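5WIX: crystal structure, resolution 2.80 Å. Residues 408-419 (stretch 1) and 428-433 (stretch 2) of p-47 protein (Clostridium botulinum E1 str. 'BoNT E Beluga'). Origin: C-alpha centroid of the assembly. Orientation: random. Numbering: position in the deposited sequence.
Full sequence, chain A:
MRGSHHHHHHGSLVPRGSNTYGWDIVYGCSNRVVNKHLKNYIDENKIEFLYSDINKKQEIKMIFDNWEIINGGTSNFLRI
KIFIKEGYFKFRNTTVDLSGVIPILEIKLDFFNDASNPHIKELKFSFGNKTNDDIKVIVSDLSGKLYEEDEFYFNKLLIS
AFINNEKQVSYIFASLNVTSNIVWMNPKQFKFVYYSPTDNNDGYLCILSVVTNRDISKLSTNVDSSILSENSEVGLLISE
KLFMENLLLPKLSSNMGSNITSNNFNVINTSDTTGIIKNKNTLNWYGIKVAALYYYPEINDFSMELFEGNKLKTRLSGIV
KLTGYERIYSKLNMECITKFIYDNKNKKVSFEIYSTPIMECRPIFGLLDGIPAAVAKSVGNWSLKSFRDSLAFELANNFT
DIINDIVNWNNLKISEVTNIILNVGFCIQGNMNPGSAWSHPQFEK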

ATOM      1  N   ASN A 408       8.551  -7.134  -1.021  1.00107.02           N
ATOM      2  CA  ASN A 408       9.324  -7.566   0.135  1.00114.50           C
ATOM      3  C   ASN A 408      10.615  -6.796   0.156  1.00109.95           C
ATOM      4  O   ASN A 408      11.470  -6.982  -0.710  1.00108.26           O
ATOM      5  CB  ASN A 408       9.620  -9.066   0.089  1.00121.71           C
ATOM      6  CG  ASN A 408       8.382  -9.897  -0.110  1.00122.25           C
ATOM      7  OD1 ASN A 408       7.624 -10.134   0.828  1.00133.85           O
ATOM      8  ND2 ASN A 408       8.168 -10.348  -1.339  1.00114.98           N
ATOM      9  N   TRP A 409      10.763  -5.914   1.131  1.00113.41           N
ATOM     10  CA  TRP A 409      11.978  -5.112   1.220  1.00107.62           C
ATOM     11  C   TRP A 409      13.167  -5.953   1.655  1.00105.88           C
ATOM     12  O   TRP A 409      13.097  -6.676   2.655  1.00101.06           O
ATOM     13  CB  TRP A 409      11.789  -3.952   2.185  1.00 80.43           C
ATOM     14  CG  TRP A 409      10.739  -3.010   1.756  1.00 81.20           C
ATOM     15  CD1 TRP A 409       9.455  -2.946   2.215  1.00 85.40           C
ATOM     16  CD2 TRP A 409      10.863  -1.984   0.766  1.00 85.67           C
ATOM     17  NE1 TRP A 409       8.775  -1.940   1.578  1.00 91.70           N
ATOM     18  CE2 TRP A 409       9.613  -1.334   0.684  1.00 76.11           C
ATOM     19  CE3 TRP A 409      11.911  -1.538  -0.049  1.00 92.60           C
ATOM     20  CZ2 TRP A 409       9.383  -0.269  -0.182  1.00 89.02           C
ATOM     21  CZ3 TRP A 409      11.678  -0.487  -0.912  1.00 96.21           C
ATOM     22  CH2 TRP A 409      10.427   0.139  -0.972  1.00 94.53           C
ATOM     23  N   ASN A 410      14.252  -5.845   0.889  1.00104.28           N
ATOM     24  CA  ASN A 410      15.483  -6.591   1.140  1.00115.22           C
ATOM     25  C   ASN A 410      15.284  -8.087   0.993  1.00121.10           C
ATOM     26  O   ASN A 410      15.941  -8.869   1.683  1.00125.32           O
ATOM     27  CB  ASN A 410      16.035  -6.289   2.534  1.00124.72           C
ATOM     28  CG  ASN A 410      16.254  -4.812   2.765  1.00132.05           C
ATOM     29  OD1 ASN A 410      17.234  -4.236   2.283  1.00143.87           O
ATOM     30  ND2 ASN A 410      15.349  -4.189   3.517  1.00118.59           N
ATOM     31  N   ASN A 411      14.379  -8.473   0.095  1.00117.28           N
ATOM     32  CA  ASN A 411      14.104  -9.880  -0.164  1.00117.00           C
ATOM     33  C   ASN A 411      13.698 -10.612   1.108  1.00115.26           C
ATOM     34  O   ASN A 411      14.139 -11.733   1.358  1.00113.16           O
ATOM     35  CB  ASN A 411      15.328 -10.556  -0.789  1.00122.76           C
ATOM     36  CG  ASN A 411      15.074 -11.030  -2.197  1.00132.71           C
ATOM     37  OD1 ASN A 411      13.993 -10.827  -2.745  1.00128.02           O
ATOM     38  ND2 ASN A 411      16.075 -11.666  -2.798  1.00142.12           N
ATOM     39  N   LEU A 412      12.870  -9.970   1.922  1.00113.10           N
ATOM     40  CA  LEU A 412      12.467 -10.569   3.183  1.00111.72           C
ATOM     41  C   LEU A 412      10.981 -10.383   3.479  1.00114.15           C
ATOM     42  O   LEU A 412      10.374  -9.370   3.111  1.00110.95           O
ATOM     43  CB  LEU A 412      13.299  -9.994   4.327  1.00102.19           C
ATOM     44  CG  LEU A 412      14.808 -10.248   4.287  1.00110.52           C
ATOM     45  CD1 LEU A 412      15.511  -9.306   5.235  1.00109.68           C
ATOM     46  CD2 LEU A 412      15.151 -11.701   4.614  1.00103.47           C
ATOM     47  N   LYS A 413      10.405 -11.378   4.147  1.00108.27           N
ATOM     48  CA  LYS A 413       9.027 -11.287   4.609  1.00104.90           C
ATOM     49  C   LYS A 413       8.969 -10.548   5.943  1.00 94.52           C
ATOM     50  O   LYS A 413       9.961 -10.475   6.683  1.00 97.73           O
ATOM     51  CB  LYS A 413       8.387 -12.678   4.768  1.00118.31           C
ATOM     52  CG  LYS A 413       8.589 -13.671   3.613  1.00121.66           C
ATOM     53  CD  LYS A 413       7.792 -13.314   2.359  1.00117.97           C
ATOM     54  CE  LYS A 413       8.022 -14.349   1.252  1.00111.36           C
ATOM     55  NZ  LYS A 413       7.670 -13.854  -0.115  1.00104.29           N
ATOM     56  N   ILE A 414       7.785 -10.019   6.236  1.00 85.62           N
ATOM     57  CA  ILE A 414       7.473  -9.370   7.503  1.00 92.67           C
ATOM     58  C   ILE A 414       6.880 -10.338   8.520  1.00110.02           C
ATOM     59  O   ILE A 414       5.902 -11.022   8.226  1.00120.50           O
ATOM     60  CB  ILE A 414       6.477  -8.231   7.288  1.00 89.91           C
ATOM     61  CG1 ILE A 414       7.119  -7.124   6.457  1.00103.34           C
ATOM     62  CG2 ILE A 414       5.970  -7.698   8.616  1.00 89.07           C
ATOM     63  CD1 ILE A 414       6.178  -5.979   6.183  1.00108.07           C
ATOM     64  N   SER A 415       7.451 -10.372   9.720  1.00117.35           N
ATOM     65  CA  SER A 415       7.011 -11.302  10.752  1.00120.69           C
ATOM     66  C   SER A 415       5.710 -10.887  11.427  1.00116.25           C
ATOM     67  O   SER A 415       4.801 -11.702  11.562  1.00121.36           O
ATOM     68  CB  SER A 415       8.097 -11.469  11.811  1.00138.52           C
ATOM     69  OG  SER A 415       9.202 -12.180  11.287  1.00155.77           O
ATOM     70  N   GLU A 416       5.621  -9.635  11.864  1.00103.51           N
ATOM     71  CA  GLU A 416       4.441  -9.200  12.602  1.00 93.95           C
ATOM     72  C   GLU A 416       3.867  -7.907  12.036  1.00 91.58           C
ATOM     73  O   GLU A 416       4.598  -6.970  11.735  1.00 92.73           O
ATOM     74  CB  GLU A 416       4.762  -9.039  14.097  1.00 80.20           C
ATOM     75  N   VAL A 417       2.548  -7.886  11.869  1.00 83.31           N
ATOM     76  CA  VAL A 417       1.814  -6.688  11.473  1.00 76.65           C
ATOM     77  C   VAL A 417       1.490  -5.860  12.721  1.00 84.14           C
ATOM     78  O   VAL A 417       0.888  -6.361  13.671  1.00 91.59           O
ATOM     79  CB  VAL A 417       0.503  -7.048  10.716  1.00 68.21           C
ATOM     80  CG1 VAL A 417      -0.368  -5.813  10.507  1.00 64.22           C
ATOM     81  CG2 VAL A 417       0.824  -7.694   9.375  1.00 67.82           C
ATOM     82  N   THR A 418       1.884  -4.592  12.724  1.00 86.84           N
ATOM     83  CA  THR A 418       1.812  -3.796  13.952  1.00 86.92           C
ATOM     84  C   THR A 418       0.559  -2.937  14.078  1.00 87.22           C
ATOM     85  O   THR A 418       0.116  -2.639  15.187  1.00 94.30           O
ATOM     86  CB  THR A 418       3.016  -2.894  14.066  1.00 87.49           C
ATOM     87  OG1 THR A 418       3.105  -2.069  12.890  1.00 92.86           O
ATOM     88  CG2 THR A 418       4.263  -3.747  14.198  1.00 77.01           C
ATOM     89  N   ASN A 419       0.003  -2.522  12.943  1.00 79.68           N
ATOM     90  CA  ASN A 419      -1.259  -1.802  12.964  1.00 77.80           C
ATOM     91  C   ASN A 419      -1.924  -1.748  11.601  1.00 84.65           C
ATOM     92  O   ASN A 419      -1.275  -1.880  10.562  1.00 92.09           O
ATOM     93  CB  ASN A 419      -1.072  -0.378  13.491  1.00 83.88           C
ATOM     94  CG  ASN A 419      -2.346   0.185  14.108  1.00 82.56           C
ATOM     95  OD1 ASN A 419      -3.178  -0.562  14.621  1.00 95.51           O
ATOM     96  ND2 ASN A 419      -2.505   1.509  14.054  1.00 73.26           N
ATOM     97  N   ILE A 428      -1.629  -0.739   6.104  1.00 74.72           N
ATOM     98  CA  ILE A 428      -1.125  -1.865   6.879  1.00 85.74           C
ATOM     99  C   ILE A 428       0.333  -1.563   7.248  1.00 62.97           C
ATOM    100  O   ILE A 428       1.060  -1.052   6.405  1.00 67.47           O
ATOM    101  CB  ILE A 428      -1.230  -3.190   6.084  1.00 59.71           C
ATOM    102  CG1 ILE A 428      -2.678  -3.448   5.686  1.00 75.86           C
ATOM    103  CG2 ILE A 428      -0.692  -4.336   6.898  1.00 62.94           C
ATOM    104  CD1 ILE A 428      -2.899  -4.610   4.685  1.00 68.25           C
ATOM    105  N   GLN A 429       0.730  -1.879   8.483  1.00 64.28           N
ATOM    106  CA  GLN A 429       2.061  -1.596   9.016  1.00 79.63           C
ATOM    107  C   GLN A 429       2.634  -2.797   9.763  1.00 94.21           C
ATOM    108  O   GLN A 429       1.898  -3.525  10.431  1.00103.66           O
ATOM    109  CB  GLN A 429       2.038  -0.400   9.980  1.00 82.89           C
ATOM    110  CG  GLN A 429       1.705   0.955   9.372  1.00 77.41           C
ATOM    111  CD  GLN A 429       1.561   2.038  10.429  1.00 83.84           C
ATOM    112  OE1 GLN A 429       1.359   1.749  11.629  1.00 80.11           O
ATOM    113  NE2 GLN A 429       1.672   3.297   9.999  1.00 75.95           N
ATOM    114  N   GLY A 430       3.954  -2.975   9.701  1.00 90.13           N
ATOM    115  CA  GLY A 430       4.578  -4.115  10.357  1.00 87.02           C
ATOM    116  C   GLY A 430       6.076  -4.023  10.557  1.00 95.42           C
ATOM    117  O   GLY A 430       6.696  -3.041  10.162  1.00102.38           O
ATOM    118  N   ASN A 431       6.642  -5.056  11.186  1.00 93.79           N
ATOM    119  CA  ASN A 431       8.088  -5.193  11.398  1.00101.05           C
ATOM    120  C   ASN A 431       8.645  -6.479  10.772  1.00116.63           C
ATOM    121  O   ASN A 431       8.108  -7.566  11.003  1.00137.01           O
ATOM    122  CB  ASN A 431       8.440  -5.203  12.902  1.00106.77           C
ATOM    123  CG  ASN A 431       7.881  -4.009  13.665  1.00107.31           C
ATOM    124  OD1 ASN A 431       7.690  -2.929  13.108  1.00112.65           O
ATOM    125  ND2 ASN A 431       7.623  -4.207  14.958  1.00103.01           N
ATOM    126  N   MET A 432       9.740  -6.367  10.022  1.00123.21           N
ATOM    127  CA  MET A 432      10.418  -7.539   9.459  1.00127.50           C
ATOM    128  C   MET A 432      11.280  -8.259  10.488  1.00136.98           C
ATOM    129  O   MET A 432      11.811  -7.635  11.407  1.00139.59           O
ATOM    130  CB  MET A 432      11.310  -7.148   8.279  1.00128.45           C
ATOM    131  CG  MET A 432      10.853  -5.946   7.484  1.00126.82           C
ATOM    132  SD  MET A 432      11.455  -6.031   5.786  1.00139.92           S
ATOM    133  CE  MET A 432      13.052  -6.782   6.076  1.00 87.40           C
ATOM    134  N   ASN A 433      11.440  -9.567  10.311  1.00149.65           N
ATOM    135  CA  ASN A 433      12.355 -10.349  11.139  1.00174.66           C
ATOM    136  C   ASN A 433      12.963 -11.515  10.367  1.00178.99           C
ATOM    137  O   ASN A 433      12.497 -11.861   9.280  1.00176.20           O
ATOM    138  CB  ASN A 433      11.644 -10.866  12.392  1.00177.15           C
ATOM    139  CG  ASN A 433      11.736  -9.902  13.556  1.00178.09           C
ATOM    140  OD1 ASN A 433      12.797  -9.326  13.817  1.00172.60           O
ATOM    141  ND2 ASN A 433      10.624  -9.722  14.266  1.00174.21           N
TER

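The two stretches are held together mainly by backbone hydrogen bonds between two antiparallel strands, one in each stretch. Two of these bonds run from stretch 2 to stretch 1. Asn 431 N donates to Glu 416 O at 2.9 Å with a nearly straight angle of 162°. Gln 429 N donates to Asn 419 O, also at 2.9 Å, at a more bent 139°. In the other direction, Thr 418 N donates to Gln 429 O at 2.5 Å, which is very short; at 2.80 Å resolution the exact length deserves caution.

Gln 429 O is a crowded acceptor. Besides the bond from Thr 418 N, Asn 419 N makes a weak bond to Gln 429 O at 3.3 Å, and Thr 418 OG1 makes another weak one to Gln 429 O at 3.1 Å. The reason lies in the register. Val 417 pairs with Gly 430, but Asn 419 pairs with Gln 429, so stretch 1 has one extra residue here. This is a beta bulge. Thr 418, with phi/psi of -96/-29, is the residue between the two pairs. Its CA-to-CB bond points toward stretch 2, and its p rotamer places the hydroxyl close enough to join the two amides at the same carbonyl. Threonine suits this position because its hydroxyl can reach the same carbonyl as the backbone amides.

At the other end of the ladder, Asn 431 O accepts two weak bonds. Glu 416 N lies 3.3 Å from Asn 431 O in almost straight geometry, and Ser 415 N lies 3.2 Å from Asn 431 O at a poorer angle. The chain turns a corner at Ser 415, and the two successive amides share one oxygen.

Gly 430 suits a tight place. Gly 430 CA lies 3.9 Å from Val 417 CA and 3.2 Å from Glu 416 O. An ideal CB on Gly 430 would fall 2.7 Å from Glu 416 O, a clash, and 3.0 Å from Ile 414 CG2. The absent side chain therefore lets the strands come close.

Glu 416, Asn 419, Gln 429 and Asn 431 point to one face of the sheet. Asn 419 CB lies 3.7 Å from Gln 429 OE1, while Gln 429 NE2 is hydrogen-bonded elsewhere in the structure. Glu 416 is not modelled beyond CB. Val 417 points to the opposite face. Val 417 CG1 packs against Ile 428 CG2 at 3.9 Å, and both residues are buried, as suits their branched apolar side chains.

Beyond the ladder, Met 432 dominates the packing. It has the largest area covered by the other stretch, 113 Å² of the 682 Å² buried in total on both sides. Its CA-to-CB bond points sideways, but the end of the side chain comes nearer. Met 432 CG lies 4.0 Å from Ile 414 CG1. Farther along, Met 432 SD lies 4.2 Å from Trp 409 CB, and Met 432 CE reaches Leu 412 CD1 at 3.6 Å. A long, unbranched, flexible side chain can touch all three.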